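Local atomic coordinates of Lmaj004144AAA protein (PDB entry 1Y63), a protein that probably transfers phosphate between nucleoside triphosphates and monophosphates as an AK6-type adenylate kinase, with an ATPase activity thought to serve 18S rRNA maturation. Residues A[10-15]-A[84-89]; A[71-76]-A[95-100]; A[105-110]-A[156-161]. All blocks are in the same frame, centred on the assembly; numbering follows the deposited sequence. Where two conformers were deposited one is given.

Interaction 1 (A[10-15]-A[84-89]); sequences GINILI and GNHVVD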
loop_
_atom_site.group_PDB
_atom_site.type_symbol
_atom_site.label_atom_id
_atom_site.label_comp_id
_atom_site.label_asym_id
_atom_site.label_seq_id
_atom_site.Cartn_x
_atom_site.Cartn_y
_atom_site.Cartn_z
ATOM N N GLY A 10 -9.208 -9.442 -12.471
ATOM C CA GLY A 10 -8.132 -10.179 -11.825
ATOM C C GLY A 10 -8.164 -10.075 -10.315
ATOM O O GLY A 10 -9.182 -9.660 -9.739
ATOM N N ILE A 11 -7.053 -10.457 -9.686
ATOM C CA ILE A 11 -6.891 -10.348 -8.233
ATOM C C ILE A 11 -6.099 -9.089 -7.927
ATOM O O ILE A 11 -5.022 -8.876 -8.462
ATOM C CB ILE A 11 -6.177 -11.573 -7.640
ATOM C CG1 ILE A 11 -6.959 -12.856 -7.978
ATOM C CG2 ILE A 11 -5.999 -11.410 -6.131
ATOM C CD1 ILE A 11 -8.283 -12.955 -7.279
ATOM N N ASN A 12 -6.660 -8.241 -7.068
ATOM C CA ASN A 12 -6.036 -6.960 -6.704
ATOM C C ASN A 12 -5.729 -6.927 -5.221
ATOM O O ASN A 12 -6.588 -7.220 -4.409
ATOM C CB ASN A 12 -6.948 -5.792 -7.032
ATOM C CG ASN A 12 -7.166 -5.611 -8.516
ATOM O OD1 ASN A 12 -6.316 -5.967 -9.325
ATOM N ND2 ASN A 12 -8.315 -5.043 -8.879
ATOM N N ILE A 13 -4.499 -6.551 -4.903
ATOM C CA ILE A 13 -4.019 -6.414 -3.524
ATOM C C ILE A 13 -3.572 -4.988 -3.276
ATOM O O ILE A 13 -2.951 -4.366 -4.150
ATOM C CB ILE A 13 -2.809 -7.348 -3.291
ATOM C CG1 ILE A 13 -3.186 -8.803 -3.603
ATOM C CG2 ILE A 13 -2.243 -7.178 -1.863
ATOM C CD1 ILE A 13 -1.973 -9.698 -3.587
ATOM N N LEU A 14 -3.886 -4.459 -2.090
ATOM C CA LEU A 14 -3.360 -3.187 -1.638
ATOM C C LEU A 14 -2.383 -3.443 -0.517
ATOM O O LEU A 14 -2.686 -4.176 0.403
ATOM C CB LEU A 14 -4.481 -2.286 -1.130
ATOM C CG LEU A 14 -4.073 -0.933 -0.513
ATOM C CD1 LEU A 14 -3.339 -0.078 -1.531
ATOM C CD2 LEU A 14 -5.322 -0.238 0.014
ATOM N N ILE A 15 -1.182 -2.862 -0.646
ATOM C CA ILE A 15 -0.179 -2.840 0.429
ATOM C C ILE A 15 -0.112 -1.401 0.946
ATOM O O ILE A 15 0.184 -0.462 0.194
ATOM C CB ILE A 15 1.231 -3.285 -0.036
ATOM C CG1 ILE A 15 1.202 -4.556 -0.902
ATOM C CG2 ILE A 15 2.139 -3.436 1.172
ATOM C CD1 ILE A 15 0.637 -5.763 -0.261
ATOM N N GLY A 84 -5.493 -9.406 -15.576
ATOM C CA GLY A 84 -4.228 -9.596 -14.869
ATOM C C GLY A 84 -4.432 -9.192 -13.422
ATOM O O GLY A 84 -5.501 -8.690 -13.067
ATOM N N ASN A 85 -3.405 -9.404 -12.608
ATOM C CA ASN A 85 -3.448 -9.108 -11.188
ATOM C C ASN A 85 -2.634 -7.867 -10.905
ATOM O O ASN A 85 -1.710 -7.526 -11.648
ATOM C CB ASN A 85 -2.925 -10.309 -10.396
ATOM C CG ASN A 85 -3.578 -11.614 -10.811
ATOM O OD1 ASN A 85 -4.795 -11.685 -11.002
ATOM N ND2 ASN A 85 -2.760 -12.667 -10.980
ATOM N N HIS A 86 -3.053 -7.118 -9.893
ATOM C CA HIS A 86 -2.420 -5.847 -9.590
ATOM C C HIS A 86 -2.096 -5.758 -8.121
ATOM O O HIS A 86 -2.914 -6.148 -7.274
ATOM C CB HIS A 86 -3.318 -4.668 -10.018
ATOM C CG HIS A 86 -3.799 -4.791 -11.437
ATOM N ND1 HIS A 86 -5.007 -5.362 -11.767
ATOM C CD2 HIS A 86 -3.211 -4.450 -12.609
ATOM C CE1 HIS A 86 -5.130 -5.399 -13.090
ATOM N NE2 HIS A 86 -4.061 -4.837 -13.627
ATOM N N VAL A 87 -0.908 -5.243 -7.824
ATOM C CA VAL A 87 -0.508 -4.970 -6.439
ATOM C C VAL A 87 -0.284 -3.472 -6.322
ATOM O O VAL A 87 0.621 -2.896 -6.947
ATOM C CB VAL A 87 0.704 -5.830 -5.956
ATOM C CG1 VAL A 87 1.938 -5.711 -6.874
ATOM C CG2 VAL A 87 1.054 -5.492 -4.504
ATOM N N VAL A 88 -1.164 -2.838 -5.582
ATOM C CA VAL A 88 -1.152 -1.388 -5.445
ATOM C C VAL A 88 -0.430 -1.058 -4.140
ATOM O O VAL A 88 -0.599 -1.759 -3.129
ATOM C CB VAL A 88 -2.573 -0.834 -5.393
ATOM C CG1 VAL A 88 -2.565 0.661 -5.168
ATOM C CG2 VAL A 88 -3.281 -1.143 -6.700
ATOM N N ASP A 89 0.360 0.007 -4.185
ATOM C CA ASP A 89 1.290 0.364 -3.121
ATOM C C ASP A 89 1.043 1.823 -2.764
ATOM O O ASP A 89 1.279 2.687 -3.598
ATOM C CB ASP A 89 2.683 0.101 -3.725
ATOM C CG ASP A 89 3.788 0.845 -3.092
ATOM O OD1 ASP A 89 3.645 1.408 -2.011
ATOM O OD2 ASP A 89 4.889 0.774 -3.700
#
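N12 to I15 pair in parallel with H86 to D89, joining two inner strands of the five-stranded parallel sheet in this P-loop NTPase core. The strand axes run 4.7 Å apart, at an angle of 16° to each other. Main-chain bonds alternate regularly: H86 N to I11 O, I13 N to H86 O, V88 N to I13 O and I15 N to V88 O, the last at 2.8 Å. Where the pairing begins, a side chain takes over: N85 OD1 accepts I11 N at 2.9 Å in a nearly straight bond (171°), while G84 O, without a polar partner, meets G10 CA at 3.3 Å.

On the face holding N12, H86, L14 and V88, the first two side chains lie side by side, each CG anti to its carbonyl carbon (chi1 -51° in H86). N12 OD1 accepts H86 ND1 at 2.8 Å from within the imidazole plane, and N12 ND2 is held by M80 O and W100 O, which fixes the amide's rotation. L14 CD1 rests on V88 CG1 at 3.8 Å. On the other face, I15 CG1 meets V87 CG2 at 3.7 Å, and D89 OD2 turns to T24 OG1 and H39 NE2.

With ND1 donating to N12, H86 has NE2 for the manganese ion, which S82 OG also binds; N12 is thus placed as a second-shell residue, consistent with its orienting the metal-binding ring.

Interaction 2 (A[71-76]-A[95-100]); sequences RLLDFM and LFPERW. With MN (manganese (II) ion), chain F.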
loop_
_atom_site.group_PDB
_atom_site.type_symbol
_atom_site.label_atom_id
_atom_site.label_comp_id
_atom_site.label_asym_id
_atom_site.label_seq_id
_atom_site.Cartn_x
_atom_site.Cartn_y
_atom_site.Cartn_z
ATOM N N ARG A 71 -9.312 12.612 -9.484
ATOM C CA ARG A 71 -8.502 12.452 -10.697
ATOM C C ARG A 71 -7.611 11.242 -10.638
ATOM O O ARG A 71 -7.431 10.557 -11.668
ATOM C CB ARG A 71 -7.671 13.718 -10.965
ATOM C CG ARG A 71 -8.508 14.859 -11.469
ATOM C CD ARG A 71 -7.829 16.217 -11.322
ATOM N NE ARG A 71 -8.804 17.306 -11.375
ATOM C CZ ARG A 71 -8.643 18.511 -10.827
ATOM N NH1 ARG A 71 -7.539 18.823 -10.145
ATOM N NH2 ARG A 71 -9.602 19.409 -10.949
ATOM N N LEU A 72 -7.010 10.995 -9.469
ATOM C CA LEU A 72 -6.209 9.780 -9.271
ATOM C C LEU A 72 -7.064 8.536 -9.513
ATOM O O LEU A 72 -6.656 7.606 -10.187
ATOM C CB LEU A 72 -5.584 9.742 -7.871
ATOM C CG LEU A 72 -4.894 8.429 -7.491
ATOM C CD1 LEU A 72 -3.703 8.133 -8.367
ATOM C CD2 LEU A 72 -4.491 8.460 -6.030
ATOM N N LEU A 73 -8.247 8.499 -8.909
ATOM C CA LEU A 73 -9.123 7.338 -9.070
ATOM C C LEU A 73 -9.549 7.122 -10.504
ATOM O O LEU A 73 -9.580 5.983 -10.983
ATOM C CB LEU A 73 -10.342 7.453 -8.157
ATOM C CG LEU A 73 -10.083 7.544 -6.642
ATOM C CD1 LEU A 73 -11.419 7.592 -5.923
ATOM C CD2 LEU A 73 -9.256 6.448 -6.058
ATOM N N ASP A 74 -9.847 8.197 -11.234
ATOM C CA ASP A 74 -10.228 8.057 -12.625
ATOM C C ASP A 74 -9.070 7.486 -13.449
ATOM O O ASP A 74 -9.295 6.707 -14.383
ATOM C CB ASP A 74 -10.671 9.411 -13.216
ATOM C CG ASP A 74 -12.014 9.894 -12.699
ATOM O OD1 ASP A 74 -12.774 9.116 -12.101
ATOM O OD2 ASP A 74 -12.314 11.090 -12.927
ATOM N N PHE A 75 -7.839 7.899 -13.117
ATOM C CA PHE A 75 -6.634 7.402 -13.771
ATOM C C PHE A 75 -6.434 5.918 -13.499
ATOM O O PHE A 75 -6.099 5.135 -14.413
ATOM C CB PHE A 75 -5.420 8.217 -13.299
ATOM C CG PHE A 75 -4.158 7.907 -14.040
ATOM C CD1 PHE A 75 -3.355 6.837 -13.639
ATOM C CD2 PHE A 75 -3.758 8.698 -15.110
ATOM C CE1 PHE A 75 -2.176 6.541 -14.341
ATOM C CE2 PHE A 75 -2.557 8.410 -15.812
ATOM C CZ PHE A 75 -1.788 7.341 -15.415
ATOM N N MET A 76 -6.631 5.522 -12.240
ATOM C CA MET A 76 -6.410 4.131 -11.834
ATOM C C MET A 76 -7.512 3.162 -12.272
ATOM O O MET A 76 -7.244 1.995 -12.539
ATOM C CB MET A 76 -6.226 4.050 -10.317
ATOM C CG MET A 76 -4.973 4.674 -9.793
ATOM S SD MET A 76 -4.887 4.589 -8.007
ATOM C CE MET A 76 -4.695 2.804 -7.754
ATOM N N LEU A 95 -9.320 6.303 0.392
ATOM C CA LEU A 95 -9.767 6.898 -0.852
ATOM C C LEU A 95 -10.218 5.912 -1.908
ATOM O O LEU A 95 -11.032 6.263 -2.758
ATOM C CB LEU A 95 -8.699 7.800 -1.418
ATOM C CG LEU A 95 -7.473 7.164 -2.077
ATOM C CD1 LEU A 95 -6.719 8.199 -2.882
ATOM C CD2 LEU A 95 -6.557 6.551 -1.066
ATOM N N PHE A 96 -9.725 4.688 -1.864
ATOM C CA PHE A 96 -10.010 3.747 -2.944
ATOM C C PHE A 96 -11.333 3.027 -2.698
ATOM O O PHE A 96 -11.698 2.760 -1.542
ATOM C CB PHE A 96 -8.932 2.677 -3.048
ATOM C CG PHE A 96 -7.517 3.198 -3.191
ATOM C CD1 PHE A 96 -7.168 4.069 -4.204
ATOM C CD2 PHE A 96 -6.524 2.785 -2.319
ATOM C CE1 PHE A 96 -5.866 4.512 -4.347
ATOM C CE2 PHE A 96 -5.217 3.248 -2.458
ATOM C CZ PHE A 96 -4.900 4.094 -3.489
ATOM N N PRO A 97 -12.037 2.677 -3.785
ATOM C CA PRO A 97 -13.272 1.915 -3.650
ATOM C C PRO A 97 -12.995 0.485 -3.226
ATOM O O PRO A 97 -12.101 -0.167 -3.756
ATOM C CB PRO A 97 -13.881 1.962 -5.042
ATOM C CG PRO A 97 -12.823 2.254 -5.937
ATOM C CD PRO A 97 -11.742 2.984 -5.188
ATOM N N GLU A 98 -13.808 -0.025 -2.306
ATOM C CA GLU A 98 -13.730 -1.404 -1.882
ATOM C C GLU A 98 -13.911 -2.373 -3.038
ATOM O O GLU A 98 -13.365 -3.460 -3.006
ATOM C CB GLU A 98 -14.742 -1.698 -0.782
ATOM C CG GLU A 98 -14.456 -1.065 0.532
ATOM C CD GLU A 98 -15.460 -1.505 1.586
ATOM O OE1 GLU A 98 -15.504 -2.715 1.882
ATOM O OE2 GLU A 98 -16.221 -0.643 2.090
ATOM N N ARG A 99 -14.640 -1.970 -4.071
ATOM C CA ARG A 99 -14.823 -2.769 -5.268
ATOM C C ARG A 99 -13.505 -3.291 -5.869
ATOM O O ARG A 99 -13.477 -4.385 -6.471
ATOM C CB ARG A 99 -15.560 -1.904 -6.307
ATOM C CG ARG A 99 -15.718 -2.515 -7.680
ATOM C CD ARG A 99 -16.675 -1.728 -8.523
ATOM N NE ARG A 99 -16.313 -0.323 -8.584
ATOM C CZ ARG A 99 -15.429 0.195 -9.431
ATOM N NH1 ARG A 99 -14.810 -0.574 -10.324
ATOM N NH2 ARG A 99 -15.140 1.481 -9.372
ATOM N N TRP A 100 -12.449 -2.492 -5.764
ATOM C CA TRP A 100 -11.177 -2.825 -6.433
ATOM C C TRP A 100 -10.434 -3.967 -5.787
ATOM O O TRP A 100 -9.763 -4.722 -6.488
ATOM C CB TRP A 100 -10.251 -1.629 -6.432
ATOM C CG TRP A 100 -10.587 -0.517 -7.384
ATOM C CD1 TRP A 100 -11.574 -0.480 -8.319
ATOM C CD2 TRP A 100 -9.897 0.726 -7.477
ATOM N NE1 TRP A 100 -11.536 0.711 -8.999
ATOM C CE2 TRP A 100 -10.508 1.467 -8.504
ATOM C CE3 TRP A 100 -8.791 1.271 -6.806
ATOM C CZ2 TRP A 100 -10.075 2.728 -8.856
ATOM C CZ3 TRP A 100 -8.358 2.519 -7.168
ATOM C CH2 TRP A 100 -8.993 3.235 -8.160
HETATM MN MN MN F . -15.758 1.308 3.227
HETATM O O HOH W 1 -15.376 2.006 2.219
#
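L73 and M76 of helix 66-80 press on F96 and W100 of the loop that leads from strand 85-89 to strand 103-108, and no hydrogen bond links the two segments. Among the apolar contacts, L73 CD2 reaches both rings: it lies near the plane of the F96 ring, 3.7 Å from its CD1, and sits 3.8 Å from W100 CH2. L73 CD1 faces L95 O. From the preceding residue, L72 CD2 touches L95 CD1 at 3.9 Å, the two side chains crossing at about a right angle.

The sulfur contacts belong to M76. Its SD stands 3.8 Å from F96 CE1, a Met-aromatic contact in which the sulfur lies 62° off the ring normal; a second one, to the six-membered ring of W100, is also oblique, at 69°. The chain bends at chi3 (68°), which places CE 3.7 Å from W100 CZ3, and M76 CB leans on W100 CH2. The helix belongs to the helical crossover that joins the neighbouring parallel strands 37-41 and 85-89, a beta-alpha-beta connection, and V42 covers L72 and M76 from helix 42-48.

Within 95-100 the rings are covered by neighbours in the chain: L95 CD2 sits over the centre of the F96 ring, and P97 CG lies 3.5 Å above the W100 plane.

Two polar ends of this loop reach E77 of helix 66-80, whose carboxylate takes W100 NE1 in a hydrogen bond and R99 NH1 in a salt bridge. Between P97 and R99, E98 OE2 binds a manganese ion at 2.3 Å, a site that also includes A147.

Interaction 3 (A[105-110]-A[156-161]); sequences VVLHTS and RENDTL. With ADP (adenosine-5'-diphosphate), chain Q.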
loop_
_atom_site.group_PDB
_atom_site.type_symbol
_atom_site.label_atom_id
_atom_site.label_comp_id
_atom_site.label_asym_id
_atom_site.label_seq_id
_atom_site.Cartn_x
_atom_site.Cartn_y
_atom_site.Cartn_z
ATOM N N VAL A 105 -3.188 -5.400 2.817
ATOM C CA VAL A 105 -2.123 -5.774 3.733
ATOM C C VAL A 105 -1.597 -4.518 4.356
ATOM O O VAL A 105 -1.202 -3.581 3.642
ATOM C CB VAL A 105 -0.974 -6.468 2.982
ATOM C CG1 VAL A 105 0.112 -6.869 3.935
ATOM C CG2 VAL A 105 -1.479 -7.650 2.190
ATOM N N VAL A 106 -1.626 -4.447 5.688
ATOM C CA VAL A 106 -1.096 -3.282 6.400
ATOM C C VAL A 106 0.210 -3.708 7.058
ATOM O O VAL A 106 0.218 -4.652 7.856
ATOM C CB VAL A 106 -2.067 -2.792 7.506
ATOM C CG1 VAL A 106 -1.479 -1.575 8.253
ATOM C CG2 VAL A 106 -3.439 -2.467 6.992
ATOM N N LEU A 107 1.284 -2.966 6.756
ATOM C CA LEU A 107 2.601 -3.229 7.295
ATOM C C LEU A 107 2.882 -2.348 8.504
ATOM O O LEU A 107 2.557 -1.172 8.508
ATOM C CB LEU A 107 3.682 -3.007 6.238
ATOM C CG LEU A 107 3.507 -3.775 4.915
ATOM C CD1 LEU A 107 4.659 -3.501 3.954
ATOM C CD2 LEU A 107 3.372 -5.216 5.217
ATOM N N HIS A 108 3.475 -2.973 9.521
ATOM C CA HIS A 108 3.999 -2.291 10.696
ATOM C C HIS A 108 5.483 -2.514 10.827
ATOM O O HIS A 108 6.011 -3.519 10.347
ATOM C CB HIS A 108 3.297 -2.810 11.947
ATOM C CG HIS A 108 1.925 -2.245 12.134
ATOM N ND1 HIS A 108 1.708 -0.898 12.344
ATOM C CD2 HIS A 108 0.712 -2.834 12.180
ATOM C CE1 HIS A 108 0.413 -0.688 12.507
ATOM N NE2 HIS A 108 -0.212 -1.848 12.429
ATOM N N THR A 109 6.166 -1.592 11.496
ATOM C CA THR A 109 7.600 -1.717 11.710
ATOM C C THR A 109 7.900 -1.158 13.104
ATOM O O THR A 109 7.325 -0.125 13.495
ATOM C CB THR A 109 8.373 -0.940 10.611
ATOM O OG1 THR A 109 8.008 -1.439 9.307
ATOM C CG2 THR A 109 9.852 -1.070 10.730
ATOM N N SER A 110 8.755 -1.842 13.859
ATOM C CA SER A 110 9.151 -1.368 15.180
ATOM C C SER A 110 9.764 0.010 15.073
ATOM O O SER A 110 10.367 0.344 14.076
ATOM C CB SER A 110 10.146 -2.345 15.813
ATOM O OG SER A 110 9.565 -3.641 15.943
ATOM N N ARG A 156 0.639 -7.117 9.298
ATOM C CA ARG A 156 1.873 -7.890 9.450
ATOM C C ARG A 156 3.026 -7.050 9.924
ATOM O O ARG A 156 3.257 -5.961 9.419
ATOM C CB ARG A 156 2.252 -8.573 8.146
ATOM C CG ARG A 156 1.191 -9.450 7.536
ATOM C CD ARG A 156 1.033 -10.773 8.263
ATOM N NE ARG A 156 2.134 -11.695 8.012
ATOM C CZ ARG A 156 2.184 -12.974 8.371
ATOM N NH1 ARG A 156 1.174 -13.566 9.014
ATOM N NH2 ARG A 156 3.269 -13.698 8.114
ATOM N N GLU A 157 3.745 -7.554 10.916
ATOM C CA GLU A 157 5.007 -6.948 11.307
ATOM C C GLU A 157 5.974 -7.158 10.160
ATOM O O GLU A 157 6.023 -8.249 9.590
ATOM C CB GLU A 157 5.529 -7.610 12.588
ATOM C CG GLU A 157 6.706 -6.850 13.206
ATOM C CD GLU A 157 6.310 -5.450 13.745
ATOM O OE1 GLU A 157 5.102 -5.127 13.842
ATOM O OE2 GLU A 157 7.223 -4.671 14.100
ATOM N N ASN A 158 6.725 -6.114 9.822
ATOM C CA ASN A 158 7.606 -6.151 8.659
ATOM C C ASN A 158 8.954 -5.518 8.970
ATOM O O ASN A 158 9.337 -4.555 8.329
ATOM C CB ASN A 158 6.947 -5.438 7.468
ATOM C CG ASN A 158 7.543 -5.832 6.142
ATOM O OD1 ASN A 158 7.741 -7.036 5.876
ATOM N ND2 ASN A 158 7.844 -4.843 5.281
ATOM N N ASP A 159 9.650 -6.072 9.961
ATOM C CA ASP A 159 10.955 -5.552 10.425
ATOM C C ASP A 159 12.129 -6.159 9.652
ATOM O O ASP A 159 13.167 -5.491 9.431
ATOM C CB ASP A 159 11.171 -5.853 11.908
ATOM C CG ASP A 159 10.341 -4.990 12.834
ATOM O OD1 ASP A 159 9.819 -3.941 12.420
ATOM O OD2 ASP A 159 10.258 -5.337 14.026
ATOM N N THR A 160 11.968 -7.430 9.275
ATOM C CA THR A 160 13.033 -8.239 8.653
ATOM C C THR A 160 12.648 -8.848 7.297
ATOM O O THR A 160 11.481 -8.934 6.946
ATOM C CB THR A 160 13.426 -9.417 9.573
ATOM O OG1 THR A 160 12.376 -10.390 9.609
ATOM C CG2 THR A 160 13.703 -8.919 10.976
ATOM N N LEU A 161 13.653 -9.289 6.552
ATOM C CA LEU A 161 13.436 -9.886 5.247
ATOM C C LEU A 161 12.719 -11.228 5.387
ATOM O O LEU A 161 11.861 -11.584 4.564
ATOM C CB LEU A 161 14.778 -10.047 4.519
ATOM C CG LEU A 161 14.697 -10.542 3.079
ATOM C CD1 LEU A 161 13.826 -9.648 2.167
ATOM C CD2 LEU A 161 16.070 -10.618 2.521
HETATM P PB ADP Q . 7.851 2.250 1.831
HETATM O O1B ADP Q . 8.133 3.702 2.165
HETATM O O2B ADP Q . 6.797 1.690 2.763
HETATM O O3B ADP Q . 7.574 1.991 0.353
HETATM P PA ADP Q . 10.294 0.781 1.271
HETATM O O1A ADP Q . 9.812 -0.476 0.578
HETATM O O2A ADP Q . 10.810 1.896 0.362
HETATM O O3A ADP Q . 9.178 1.376 2.234
HETATM O "O5'" ADP Q . 11.428 0.408 2.341
HETATM C "C5'" ADP Q . 12.487 1.326 2.574
HETATM C "C4'" ADP Q . 13.706 0.483 2.862
HETATM O "O4'" ADP Q . 13.453 -0.349 3.990
HETATM C "C3'" ADP Q . 14.071 -0.480 1.746
HETATM O "O3'" ADP Q . 14.818 0.126 0.696
HETATM C "C2'" ADP Q . 14.859 -1.517 2.498
HETATM O "O2'" ADP Q . 16.156 -1.024 2.814
HETATM C "C1'" ADP Q . 14.125 -1.593 3.809
HETATM N N9 ADP Q . 13.107 -2.648 3.957
HETATM C C8 ADP Q . 11.806 -2.682 3.518
HETATM N N7 ADP Q . 11.184 -3.808 3.932
HETATM C C5 ADP Q . 12.107 -4.506 4.679
HETATM C C6 ADP Q . 12.077 -5.767 5.401
HETATM N N6 ADP Q . 10.951 -6.506 5.442
HETATM N N1 ADP Q . 13.216 -6.128 6.030
HETATM C C2 ADP Q . 14.331 -5.350 5.985
HETATM N N3 ADP Q . 14.458 -4.171 5.348
HETATM C C4 ADP Q . 13.355 -3.729 4.681
#
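R156 and E157 pair with L107 and H108 as the last two strands of the parallel sheet, 153-157 being the edge strand, and the loop that follows forms the adenine side of the nucleotide pocket. R156 N donates to V106 O at 2.9 Å and R156 O receives H108 N at 3.0 Å, while R156 NE turns away to T167 OG1. E157 bends at chi2 (67°), which carries its carboxylate back over the neighbouring strand, with OE1 3.5 Å from H108 CB; the imidazole nitrogens of H108 are engaged by E135 and E141.

N158 extends the pairing past the strand end, its N meeting H108 O at 2.7 Å. Its side chain reaches the P-loop, ND2 donating to T21 O and lying 3.7 Å from L107 CD1.

D159 grips the start of helix 111-120: OD1 uses its syn lone pair for S110 N at 2.8 Å (162° at the hydrogen), and in the given conformer of S110 the hydroxyl OG donates to OD2. E157 OE2 comes within 3.1 Å of D159 OD2, two acceptors with no bond between them, which may raise the proton affinity of one carboxylate.

T160 stands at the N-cap of helix 161-178, its OG1 capping Q163 N. Its carbonyl O faces the nucleotide and accepts ADP N6 at 2.9 Å.

From the N terminus, residues 10-15 open interaction 1; residues 71-76 open interaction 2 before 84-89 close the first loop, and 95-100 close the second. The two loops therefore cross, tying strands 12-16 and 85-89 to helix 66-80 and the loop that follows strand 85-89. They also meet in space, where L14 CD1 packs on F96 CE2 and V88 CG1 on M76 CE. Interaction 3 comes in series after both: 105-110 open a loop, rich in helix, that 156-161 close at the sheet edge. It joins interaction 1 through adjacent strands 12-16 and 103-108, by L14 O with V105 N, but stays about 10 Å (nearest atoms) from interaction 2.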